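PDB 2XPP: IWS1 from Encephalitozoon cuniculi, which binds the chromatin structure modulator Spt6 and probably acts as a transcription factor in regulating RNA polymerase II transcription. Local coordinates for residues A[81-85]-A[119-123]; A[62-66]-A[90-96]; A[25-29]-A[73-77]; A[17-21]-A[67-71]. All blocks are in the same frame, centred on the assembly; numbering follows the deposited sequence.

Interaction 1 (A[81-85]-A[119-123]); sequences IKIRK and ESKEV
Residues 81-85 form a turn of helix 81-92; residues 119-123 run from an extended loop into helix 121-138, and the closest CA atoms, Lys85 and Val123, lie 6.3 Å apart. Glu119 leaves the backbone sideways, and its t,p side chain brings the carboxylate to the Arg84 (m,t,m) guanidinium in a salt bridge: Arg84 NH2 donates to Glu119 OE1 at 2.8 Å, and Arg84 NE makes a weak hydrogen bond to Glu119 OE2, also 2.8 Å. Arg84 NH1 bonds Pro79 O. Ser120 N returns to Glu119 OE1 at 2.8 Å, while Ser120 OG accepts from Val123 N at 3.1 Å and meets Ile81 CD1 at 3.7 Å. A water joins Ser120 OG (2.8 Å) to Lys85 NZ (3.0 Å). Glu122 OE1 takes a salt bridge at 3.1 Å from Lys85 NZ (side chain m, then t throughout). Val123 (t) sets CG2 against Lys85 CG at 3.6 Å and Ile81 CG1 at 4.0 Å. A serine N-cap thus starts the last helix of a TFIIS N-terminal-type helical bundle.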
loop_
_atom_site.group_PDB
_atom_site.type_symbol
_atom_site.label_atom_id
_atom_site.label_comp_id
_atom_site.label_asym_id
_atom_site.label_seq_id
_atom_site.Cartn_x
_atom_site.Cartn_y
_atom_site.Cartn_z
ATOM N N ILE A 81 -10.555 -8.212 -4.124
ATOM C CA ILE A 81 -10.650 -7.912 -2.671
ATOM C C ILE A 81 -9.655 -8.798 -1.864
ATOM O O ILE A 81 -9.233 -8.435 -0.732
ATOM C CB ILE A 81 -12.129 -8.055 -2.167
ATOM C CG1 ILE A 81 -12.291 -7.307 -0.815
ATOM C CG2 ILE A 81 -12.551 -9.513 -2.095
ATOM C CD1 ILE A 81 -13.666 -7.293 -0.285
ATOM N N LYS A 82 -9.284 -9.955 -2.411
ATOM C CA LYS A 82 -8.322 -10.807 -1.656
ATOM C C LYS A 82 -6.970 -10.098 -1.531
ATOM O O LYS A 82 -6.302 -10.162 -0.473
ATOM C CB LYS A 82 -8.188 -12.170 -2.307
ATOM C CG LYS A 82 -7.012 -12.988 -1.753
ATOM C CD LYS A 82 -7.139 -14.426 -2.197
ATOM C CE LYS A 82 -5.800 -15.148 -2.219
ATOM N NZ LYS A 82 -5.229 -15.237 -3.635
ATOM N N ILE A 83 -6.564 -9.386 -2.590
ATOM C CA ILE A 83 -5.381 -8.549 -2.561
ATOM C C ILE A 83 -5.489 -7.371 -1.589
ATOM O O ILE A 83 -4.563 -7.113 -0.779
ATOM C CB ILE A 83 -5.040 -8.011 -3.974
ATOM C CG1 ILE A 83 -4.910 -9.205 -4.940
ATOM C CG2 ILE A 83 -3.817 -7.058 -3.894
ATOM C CD1 ILE A 83 -5.206 -8.798 -6.387
ATOM N N ARG A 84 -6.631 -6.697 -1.641
ATOM C CA ARG A 84 -6.915 -5.554 -0.766
ATOM C C ARG A 84 -6.797 -5.996 0.693
ATOM O O ARG A 84 -6.113 -5.337 1.501
ATOM C CB ARG A 84 -8.298 -4.989 -1.061
ATOM C CG ARG A 84 -8.357 -4.534 -2.533
ATOM C CD ARG A 84 -9.452 -3.536 -2.844
ATOM N NE ARG A 84 -10.803 -3.787 -2.325
ATOM C CZ ARG A 84 -11.801 -4.330 -3.043
ATOM N NH1 ARG A 84 -11.567 -4.783 -4.265
ATOM N NH2 ARG A 84 -13.027 -4.458 -2.535
ATOM N N LYS A 85 -7.454 -7.091 1.025
ATOM C CA LYS A 85 -7.450 -7.567 2.428
ATOM C C LYS A 85 -6.058 -7.974 2.865
ATOM O O LYS A 85 -5.585 -7.563 3.951
ATOM C CB LYS A 85 -8.394 -8.743 2.585
ATOM C CG LYS A 85 -9.795 -8.259 2.566
ATOM C CD LYS A 85 -10.704 -9.437 2.771
ATOM C CE LYS A 85 -12.086 -8.906 2.948
ATOM N NZ LYS A 85 -13.013 -10.036 3.212
ATOM N N GLU A 119 -16.269 0.246 -1.248
ATOM C CA GLU A 119 -15.471 -0.736 -0.519
ATOM C C GLU A 119 -16.331 -1.593 0.468
ATOM O O GLU A 119 -17.394 -1.134 0.932
ATOM C CB GLU A 119 -14.307 -0.002 0.180
ATOM C CG GLU A 119 -13.317 -0.943 0.847
ATOM C CD GLU A 119 -12.784 -2.000 -0.124
ATOM O OE1 GLU A 119 -13.238 -3.167 -0.064
ATOM O OE2 GLU A 119 -11.926 -1.633 -0.949
ATOM N N SER A 120 -15.929 -2.840 0.735
ATOM C CA SER A 120 -16.619 -3.632 1.748
ATOM C C SER A 120 -16.462 -2.939 3.096
ATOM O O SER A 120 -15.441 -2.290 3.361
ATOM C CB SER A 120 -16.141 -5.095 1.812
ATOM O OG SER A 120 -14.940 -5.252 2.562
ATOM N N LYS A 121 -17.482 -3.052 3.922
ATOM C CA LYS A 121 -17.444 -2.488 5.275
ATOM C C LYS A 121 -16.201 -2.967 6.031
ATOM O O LYS A 121 -15.549 -2.164 6.681
ATOM C CB LYS A 121 -18.730 -2.803 6.065
ATOM C CG LYS A 121 -20.014 -2.251 5.444
ATOM C CD LYS A 121 -21.150 -2.257 6.467
ATOM C CE LYS A 121 -22.506 -1.893 5.864
ATOM N NZ LYS A 121 -22.459 -0.550 5.205
ATOM N N GLU A 122 -15.859 -4.254 5.901
ATOM C CA GLU A 122 -14.688 -4.832 6.565
ATOM C C GLU A 122 -13.364 -4.193 6.138
ATOM O O GLU A 122 -12.556 -3.832 6.982
ATOM C CB GLU A 122 -14.617 -6.365 6.343
ATOM C CG GLU A 122 -13.413 -7.059 7.055
ATOM C CD GLU A 122 -12.938 -8.436 6.442
ATOM O OE1 GLU A 122 -13.780 -9.340 6.132
ATOM O OE2 GLU A 122 -11.691 -8.602 6.326
ATOM N N VAL A 123 -13.127 -4.087 4.831
ATOM C CA VAL A 123 -11.905 -3.468 4.311
ATOM C C VAL A 123 -11.854 -1.985 4.721
ATOM O O VAL A 123 -10.811 -1.502 5.161
ATOM C CB VAL A 123 -11.783 -3.642 2.804
ATOM C CG1 VAL A 123 -10.590 -2.873 2.239
ATOM C CG2 VAL A 123 -11.551 -5.152 2.532
HETATM O O HOH W 1 -15.121 -7.969 3.362
#

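Interaction 2 (A[62-66]-A[90-96]); sequences ILDEI and VLKTMKI
Helix 62-70 presents Ile62, Leu63 and Ile66 from residues 62-66 to residues 90-96, where helix 81-92 gives way to a loop. The nearest CA atoms, Ile66 and Leu91, are 8.4 Å apart, so side chains alone bridge the gap. Leu63 and Leu91 share the m,t rotamer; each leaves its backbone sideways and swings its end inward, bringing Leu63 CD2 to 3.5 Å from Leu91 CD2. That Leu63 methyl lies 3.8 Å from Ile96 CD1 and 4.3 Å from Met94 SD. Ile66 (m,t) sets CG2 3.9 Å and CD1 4.1 Å from Leu91 CD2, and CD1 also reaches Met94 CE at 4.1 Å and CG1 of Val90 (t) at 4.3 Å. Met94 is stretched (m,t,t) and also sets CE 4.4 Å from CG2 of Ile62 (t,p). Behind this layer, Thr93 OG1 (chi1 p) donates to Val90 O at 2.7 Å, and Thr93 N bonds to the same oxygen at 3.0 Å. Lys95, centring an inverse gamma turn, carries the chain to Ile96, whose m,t side chain turns back inward. Helices 54-59 and 98-104 also pack on Leu63. No hydrogen bond crosses the gap: branched aliphatics and one methionine, all buried, join the segments by hydrophobic contact.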
loop_
_atom_site.group_PDB
_atom_site.type_symbol
_atom_site.label_atom_id
_atom_site.label_comp_id
_atom_site.label_asym_id
_atom_site.label_seq_id
_atom_site.Cartn_x
_atom_site.Cartn_y
_atom_site.Cartn_z
ATOM N N ILE A 62 9.789 -0.771 -0.069
ATOM C CA ILE A 62 8.778 -1.758 -0.459
ATOM C C ILE A 62 7.364 -1.149 -0.343
ATOM O O ILE A 62 6.401 -1.685 -0.941
ATOM C CB ILE A 62 8.870 -3.084 0.367
ATOM C CG1 ILE A 62 8.158 -4.258 -0.340
ATOM C CG2 ILE A 62 8.251 -2.887 1.754
ATOM C CD1 ILE A 62 8.778 -4.634 -1.669
ATOM N N LEU A 63 7.198 -0.095 0.456
ATOM C CA LEU A 63 5.890 0.524 0.542
ATOM C C LEU A 63 5.420 1.057 -0.796
ATOM O O LEU A 63 4.192 1.137 -1.019
ATOM C CB LEU A 63 5.775 1.621 1.646
ATOM C CG LEU A 63 5.966 1.049 3.039
ATOM C CD1 LEU A 63 6.014 2.199 4.067
ATOM C CD2 LEU A 63 4.882 0.025 3.453
ATOM N N ASP A 64 6.358 1.431 -1.675
ATOM C CA ASP A 64 6.007 1.878 -3.045
ATOM C C ASP A 64 5.297 0.764 -3.809
ATOM O O ASP A 64 4.288 1.034 -4.504
ATOM C CB ASP A 64 7.268 2.270 -3.848
ATOM C CG ASP A 64 7.984 3.501 -3.305
ATOM O OD1 ASP A 64 7.565 4.122 -2.301
ATOM O OD2 ASP A 64 9.016 3.847 -3.912
ATOM N N GLU A 65 5.801 -0.474 -3.712
ATOM C CA GLU A 65 5.214 -1.617 -4.458
ATOM C C GLU A 65 3.897 -2.034 -3.809
ATOM O O GLU A 65 2.929 -2.360 -4.510
ATOM C CB GLU A 65 6.161 -2.833 -4.493
ATOM C CG GLU A 65 7.262 -2.621 -5.558
ATOM C CD GLU A 65 8.184 -1.460 -5.230
ATOM O OE1 GLU A 65 8.609 -1.291 -4.052
ATOM O OE2 GLU A 65 8.502 -0.690 -6.156
ATOM N N ILE A 66 3.852 -2.005 -2.469
ATOM C CA ILE A 66 2.590 -2.336 -1.782
ATOM C C ILE A 66 1.489 -1.337 -2.207
ATOM O O ILE A 66 0.366 -1.750 -2.577
ATOM C CB ILE A 66 2.745 -2.411 -0.274
ATOM C CG1 ILE A 66 3.611 -3.645 0.064
ATOM C CG2 ILE A 66 1.347 -2.580 0.385
ATOM C CD1 ILE A 66 4.079 -3.625 1.587
ATOM N N VAL A 90 -0.816 -7.169 5.879
ATOM C CA VAL A 90 0.650 -6.969 5.844
ATOM C C VAL A 90 1.080 -5.609 6.468
ATOM O O VAL A 90 1.917 -5.578 7.382
ATOM C CB VAL A 90 1.225 -7.110 4.420
ATOM C CG1 VAL A 90 2.694 -6.594 4.327
ATOM C CG2 VAL A 90 1.179 -8.589 3.987
ATOM N N LEU A 91 0.495 -4.528 5.957
ATOM C CA LEU A 91 0.824 -3.166 6.419
ATOM C C LEU A 91 0.634 -3.012 7.935
ATOM O O LEU A 91 1.433 -2.342 8.591
ATOM C CB LEU A 91 -0.048 -2.165 5.661
ATOM C CG LEU A 91 0.347 -1.983 4.200
ATOM C CD1 LEU A 91 -0.698 -1.207 3.528
ATOM C CD2 LEU A 91 1.708 -1.272 4.037
ATOM N N LYS A 92 -0.385 -3.668 8.485
ATOM C CA LYS A 92 -0.715 -3.545 9.905
ATOM C C LYS A 92 0.426 -4.088 10.767
ATOM O O LYS A 92 0.635 -3.641 11.934
ATOM C CB LYS A 92 -2.000 -4.334 10.231
ATOM C CG LYS A 92 -2.424 -4.227 11.631
ATOM C CD LYS A 92 -3.811 -4.833 11.737
ATOM C CE LYS A 92 -3.973 -5.656 12.980
ATOM N NZ LYS A 92 -5.367 -6.204 12.987
ATOM N N THR A 93 1.167 -5.043 10.203
ATOM C CA THR A 93 2.222 -5.743 10.941
ATOM C C THR A 93 3.569 -5.025 10.900
ATOM O O THR A 93 4.489 -5.433 11.617
ATOM C CB THR A 93 2.473 -7.208 10.454
ATOM O OG1 THR A 93 3.141 -7.216 9.191
ATOM C CG2 THR A 93 1.169 -8.042 10.383
ATOM N N MET A 94 3.694 -4.013 10.057
ATOM C CA MET A 94 4.993 -3.350 9.831
ATOM C C MET A 94 5.236 -2.143 10.731
ATOM O O MET A 94 4.293 -1.375 11.024
ATOM C CB MET A 94 5.079 -2.926 8.353
ATOM C CG MET A 94 5.253 -4.118 7.473
ATOM S SD MET A 94 5.144 -3.593 5.759
ATOM C CE MET A 94 6.074 -4.888 4.974
ATOM N N LYS A 95 6.495 -1.964 11.183
ATOM C CA LYS A 95 6.833 -0.825 12.036
ATOM C C LYS A 95 7.097 0.403 11.137
ATOM O O LYS A 95 8.243 0.786 10.913
ATOM C CB LYS A 95 8.048 -1.127 12.926
ATOM C CG LYS A 95 7.745 -2.201 13.952
ATOM C CD LYS A 95 8.865 -2.432 14.948
ATOM C CE LYS A 95 8.524 -3.604 15.871
ATOM N NZ LYS A 95 9.595 -3.931 16.908
ATOM N N ILE A 96 5.996 1.016 10.707
ATOM C CA ILE A 96 5.981 2.118 9.732
ATOM C C ILE A 96 5.995 3.471 10.422
ATOM O O ILE A 96 5.153 3.752 11.292
ATOM C CB ILE A 96 4.795 1.931 8.780
ATOM C CG1 ILE A 96 5.042 0.701 7.875
ATOM C CG2 ILE A 96 4.579 3.158 7.946
ATOM C CD1 ILE A 96 3.776 0.242 7.085
#

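Interaction 3 (A[25-29]-A[73-77]); sequences NANNL and LPDKS
One asparagine side chain grips the loop at both ends of its amide: Asn28, on helix 5-30, donates from ND2 to Asp75 OD2 at 3.0 Å and accepts at OD1 a weak bond from Asp75 N at 3.2 Å. Its t rotamer, with chi2 near -96°, directs the amide at the type I beta turn of Leu73 to Lys76. The turn is closed by Lys76 N to Leu73 O at 2.9 Å, and Leu73 N bonds to Ser77 O at 2.8 Å. Asp75 (chi1 p) uses its other oxygen, OD1, inside the loop, taking Ser77 N at 3.0 Å in an Asx turn and Ser77 OG at 2.6 Å. Residues 25-29 are helical; the nearest CA atoms are those of Asn25 and Leu73, 6.2 Å apart. Pro74 enters between the helix side chains: its CD lies 3.4 Å from both Asn25 OD1 and Asn28 OD1, and its CB is 3.7 Å from Leu29 CG. At the surface, its centre about 17 Å from that of the chain, the contact ties the last turns of helix 5-30 to the loop between helices 62-70 and 81-92, where Lys76 packs on an aromatic side chain of the Chromatin structure modulator chain.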
loop_
_atom_site.group_PDB
_atom_site.type_symbol
_atom_site.label_atom_id
_atom_site.label_comp_id
_atom_site.label_asym_id
_atom_site.label_seq_id
_atom_site.Cartn_x
_atom_site.Cartn_y
_atom_site.Cartn_z
ATOM N N ASN A 25 -0.894 -4.471 -15.127
ATOM C CA ASN A 25 -1.389 -3.213 -15.670
ATOM C C ASN A 25 -1.400 -3.169 -17.201
ATOM O O ASN A 25 -2.362 -2.675 -17.802
ATOM C CB ASN A 25 -0.700 -2.003 -15.016
ATOM C CG ASN A 25 -1.233 -1.734 -13.604
ATOM O OD1 ASN A 25 -2.222 -2.303 -13.176
ATOM N ND2 ASN A 25 -0.569 -0.849 -12.886
ATOM N N ALA A 26 -0.347 -3.677 -17.829
ATOM C CA ALA A 26 -0.249 -3.798 -19.268
ATOM C C ALA A 26 -1.351 -4.704 -19.806
ATOM O O ALA A 26 -1.953 -4.420 -20.863
ATOM C CB ALA A 26 1.121 -4.399 -19.647
ATOM N N ASN A 27 -1.592 -5.804 -19.089
ATOM C CA ASN A 27 -2.645 -6.727 -19.546
ATOM C C ASN A 27 -4.021 -6.071 -19.401
ATOM O O ASN A 27 -4.886 -6.285 -20.238
ATOM C CB ASN A 27 -2.577 -8.090 -18.821
ATOM C CG ASN A 27 -1.375 -8.955 -19.303
ATOM O OD1 ASN A 27 -0.791 -8.685 -20.352
ATOM N ND2 ASN A 27 -1.025 -10.008 -18.539
ATOM N N ASN A 28 -4.239 -5.302 -18.331
ATOM C CA ASN A 28 -5.533 -4.616 -18.208
ATOM C C ASN A 28 -5.781 -3.657 -19.378
ATOM O O ASN A 28 -6.864 -3.624 -19.947
ATOM C CB ASN A 28 -5.624 -3.931 -16.845
ATOM C CG ASN A 28 -6.861 -3.142 -16.665
ATOM O OD1 ASN A 28 -6.887 -1.929 -16.880
ATOM N ND2 ASN A 28 -7.900 -3.808 -16.248
ATOM N N LEU A 29 -4.734 -2.944 -19.810
ATOM C CA LEU A 29 -4.873 -2.017 -20.941
ATOM C C LEU A 29 -5.122 -2.752 -22.253
ATOM O O LEU A 29 -5.832 -2.295 -23.124
ATOM C CB LEU A 29 -3.614 -1.173 -21.110
ATOM C CG LEU A 29 -3.512 -0.022 -20.097
ATOM C CD1 LEU A 29 -2.093 0.433 -20.147
ATOM C CD2 LEU A 29 -4.420 1.091 -20.526
ATOM N N LEU A 73 -6.407 -0.167 -11.069
ATOM C CA LEU A 73 -5.958 -0.514 -12.419
ATOM C C LEU A 73 -6.140 0.651 -13.426
ATOM O O LEU A 73 -6.917 1.594 -13.173
ATOM C CB LEU A 73 -6.736 -1.739 -12.922
ATOM C CG LEU A 73 -6.064 -2.934 -12.247
ATOM C CD1 LEU A 73 -6.659 -3.268 -10.878
ATOM C CD2 LEU A 73 -5.956 -4.126 -13.150
ATOM N N PRO A 74 -5.425 0.597 -14.587
ATOM C CA PRO A 74 -5.580 1.633 -15.598
ATOM C C PRO A 74 -7.022 1.959 -16.022
ATOM O O PRO A 74 -7.314 3.100 -16.433
ATOM C CB PRO A 74 -4.733 1.110 -16.792
ATOM C CG PRO A 74 -3.714 0.240 -16.131
ATOM C CD PRO A 74 -4.450 -0.434 -14.997
ATOM N N ASP A 75 -7.930 0.992 -15.946
ATOM C CA ASP A 75 -9.315 1.195 -16.356
ATOM C C ASP A 75 -10.215 1.664 -15.195
ATOM O O ASP A 75 -11.445 1.688 -15.330
ATOM C CB ASP A 75 -9.883 -0.077 -17.004
ATOM C CG ASP A 75 -10.053 -1.230 -15.996
ATOM O OD1 ASP A 75 -9.688 -1.091 -14.811
ATOM O OD2 ASP A 75 -10.496 -2.313 -16.430
ATOM N N LYS A 76 -9.589 2.082 -14.098
ATOM C CA LYS A 76 -10.266 2.581 -12.872
ATOM C C LYS A 76 -10.793 1.497 -11.951
ATOM O O LYS A 76 -11.267 1.808 -10.822
ATOM C CB LYS A 76 -11.434 3.519 -13.190
ATOM C CG LYS A 76 -11.014 4.760 -13.954
ATOM C CD LYS A 76 -12.171 5.754 -14.165
ATOM C CE LYS A 76 -12.921 5.493 -15.392
ATOM N NZ LYS A 76 -14.101 6.414 -15.460
ATOM N N SER A 77 -10.726 0.247 -12.387
ATOM C CA SER A 77 -11.192 -0.836 -11.516
ATOM C C SER A 77 -10.248 -1.073 -10.326
ATOM O O SER A 77 -9.100 -0.676 -10.357
ATOM C CB SER A 77 -11.369 -2.149 -12.285
ATOM O OG SER A 77 -10.135 -2.615 -12.787
#

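Interaction 4 (A[17-21]-A[67-71])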
loop_
_atom_site.group_PDB
_atom_site.type_symbol
_atom_site.label_atom_id
_atom_site.label_comp_id
_atom_site.label_asym_id
_atom_site.label_seq_id
_atom_site.Cartn_x
_atom_site.Cartn_y
_atom_site.Cartn_z
ATOM N N MET A 17 7.631 -7.833 -7.226
ATOM C CA MET A 17 6.360 -7.129 -7.054
ATOM C C MET A 17 6.178 -6.114 -8.157
ATOM O O MET A 17 5.063 -6.003 -8.694
ATOM C CB MET A 17 6.299 -6.425 -5.711
ATOM C CG MET A 17 6.024 -7.412 -4.609
ATOM S SD MET A 17 5.716 -6.568 -3.014
ATOM C CE MET A 17 3.955 -6.210 -3.215
ATOM N N GLN A 18 7.271 -5.433 -8.540
ATOM C CA GLN A 18 7.228 -4.472 -9.642
ATOM C C GLN A 18 6.844 -5.146 -10.954
ATOM O O GLN A 18 6.042 -4.610 -11.719
ATOM C CB GLN A 18 8.602 -3.807 -9.851
ATOM C CG GLN A 18 8.940 -2.758 -8.795
ATOM C CD GLN A 18 10.356 -2.220 -8.957
ATOM O OE1 GLN A 18 11.130 -2.729 -9.789
ATOM N NE2 GLN A 18 10.710 -1.207 -8.168
ATOM N N ASP A 19 7.466 -6.282 -11.225
ATOM C CA ASP A 19 7.247 -6.958 -12.498
ATOM C C ASP A 19 5.788 -7.429 -12.603
ATOM O O ASP A 19 5.153 -7.302 -13.681
ATOM C CB ASP A 19 8.240 -8.115 -12.675
ATOM C CG ASP A 19 9.672 -7.618 -12.930
ATOM O OD1 ASP A 19 9.845 -6.413 -13.219
ATOM O OD2 ASP A 19 10.605 -8.446 -12.825
ATOM N N ILE A 20 5.266 -7.954 -11.498
ATOM C CA ILE A 20 3.874 -8.451 -11.504
ATOM C C ILE A 20 2.910 -7.287 -11.728
ATOM O O ILE A 20 1.931 -7.393 -12.503
ATOM C CB ILE A 20 3.556 -9.187 -10.200
ATOM C CG1 ILE A 20 4.322 -10.512 -10.147
ATOM C CG2 ILE A 20 2.008 -9.377 -10.048
ATOM C CD1 ILE A 20 4.405 -11.107 -8.707
ATOM N N LEU A 21 3.161 -6.171 -11.052
ATOM C CA LEU A 21 2.283 -5.010 -11.184
ATOM C C LEU A 21 2.308 -4.528 -12.630
ATOM O O LEU A 21 1.228 -4.288 -13.195
ATOM C CB LEU A 21 2.685 -3.894 -10.188
ATOM C CG LEU A 21 1.907 -2.582 -10.281
ATOM C CD1 LEU A 21 0.438 -2.816 -9.957
ATOM C CD2 LEU A 21 2.515 -1.669 -9.287
ATOM N N LYS A 67 1.823 -0.045 -2.172
ATOM C CA LYS A 67 0.935 1.021 -2.671
ATOM C C LYS A 67 0.466 0.727 -4.105
ATOM O O LYS A 67 -0.723 0.792 -4.393
ATOM C CB LYS A 67 1.669 2.343 -2.673
ATOM C CG LYS A 67 0.853 3.532 -3.253
ATOM C CD LYS A 67 1.717 4.786 -3.241
ATOM C CE LYS A 67 0.914 5.979 -3.641
ATOM N NZ LYS A 67 1.901 7.104 -3.892
ATOM N N GLY A 68 1.416 0.448 -4.992
ATOM C CA GLY A 68 1.075 0.110 -6.402
ATOM C C GLY A 68 0.082 -1.021 -6.532
ATOM O O GLY A 68 -0.858 -0.961 -7.365
ATOM N N TRP A 69 0.316 -2.090 -5.801
ATOM C CA TRP A 69 -0.610 -3.243 -5.816
ATOM C C TRP A 69 -2.016 -2.894 -5.296
ATOM O O TRP A 69 -3.017 -3.544 -5.696
ATOM C CB TRP A 69 -0.040 -4.397 -5.002
ATOM C CG TRP A 69 1.010 -5.263 -5.705
ATOM C CD1 TRP A 69 2.106 -4.867 -6.429
ATOM C CD2 TRP A 69 1.053 -6.695 -5.667
ATOM N NE1 TRP A 69 2.806 -5.979 -6.872
ATOM C CE2 TRP A 69 2.182 -7.105 -6.404
ATOM C CE3 TRP A 69 0.211 -7.673 -5.102
ATOM C CZ2 TRP A 69 2.517 -8.471 -6.574
ATOM C CZ3 TRP A 69 0.529 -9.011 -5.274
ATOM C CH2 TRP A 69 1.674 -9.390 -6.016
ATOM N N LEU A 70 -2.116 -1.910 -4.408
ATOM C CA LEU A 70 -3.445 -1.489 -3.857
ATOM C C LEU A 70 -4.148 -0.449 -4.735
ATOM O O LEU A 70 -5.355 -0.187 -4.593
ATOM C CB LEU A 70 -3.210 -0.870 -2.480
ATOM C CG LEU A 70 -2.822 -1.897 -1.374
ATOM C CD1 LEU A 70 -2.422 -1.107 -0.109
ATOM C CD2 LEU A 70 -4.010 -2.847 -1.044
ATOM N N GLU A 71 -3.383 0.176 -5.608
ATOM C CA GLU A 71 -3.915 1.263 -6.461
ATOM C C GLU A 71 -4.877 0.774 -7.546
ATOM O O GLU A 71 -4.851 -0.460 -7.904
ATOM C CB GLU A 71 -2.769 2.052 -7.067
ATOM C CG GLU A 71 -2.186 3.026 -6.060
ATOM C CD GLU A 71 -1.048 3.849 -6.658
ATOM O OE1 GLU A 71 -0.239 3.302 -7.458
ATOM O OE2 GLU A 71 -0.983 5.077 -6.402
#
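This is a helix-helix contact within the bundle, with the indole of Trp69, on helix 62-70, laid against helix 5-30. Trp69 NE1 donates to Met17 O at 2.9 Å, almost straight at 173°; the same carbonyl oxygen takes Leu21 N at 3.0 Å in the regular helical bond. Met17 folds round (chi3 p) to place CE 3.7 Å from the centroid of the five-membered Trp69 ring, nearly on its normal, a CH-pi contact within a Met-aromatic pair. Ile20 CG2 meets Trp69 CZ2 at 3.6 Å, and Leu21 CB lies 3.9 Å from Trp69 CD1. Gly68 lets the helices come close: Leu21 CD1 reaches Gly68 O at 3.4 Å, and a CB on Gly68 would clash with Leu21 CD2. Lys37 and Leu87 also touch Trp69. Glu71 bonds an aromatic side chain of the Chromatin structure modulator chain. A buried tryptophan thus joins helix 5-30 to helix 62-70 in the TFIIS N-terminal-type helical bundle that binds Spt6.

Interaction 2 is the buried, wholly apolar contact, its centre 6 Å from that of the chain; interaction 4 is partly buried and adds an indole hydrogen bond to its apolar packing. Both use helix 62-70 and touch, with Leu91 against Leu70 and Glu65 near Gln18. Interaction 1, also on helix 81-92, meets interaction 4 through Arg84 and Leu70 but lies farther out, and its chemistry turns to salt bridges and a bridging water. Interaction 3 is a surface contact using the same helix 5-30 as interaction 4, with amide and carboxylate groups around a proline. Polar bonding thus becomes more prominent away from the core, and residues 67-71 and 73-77 both reach the Spt6 chain.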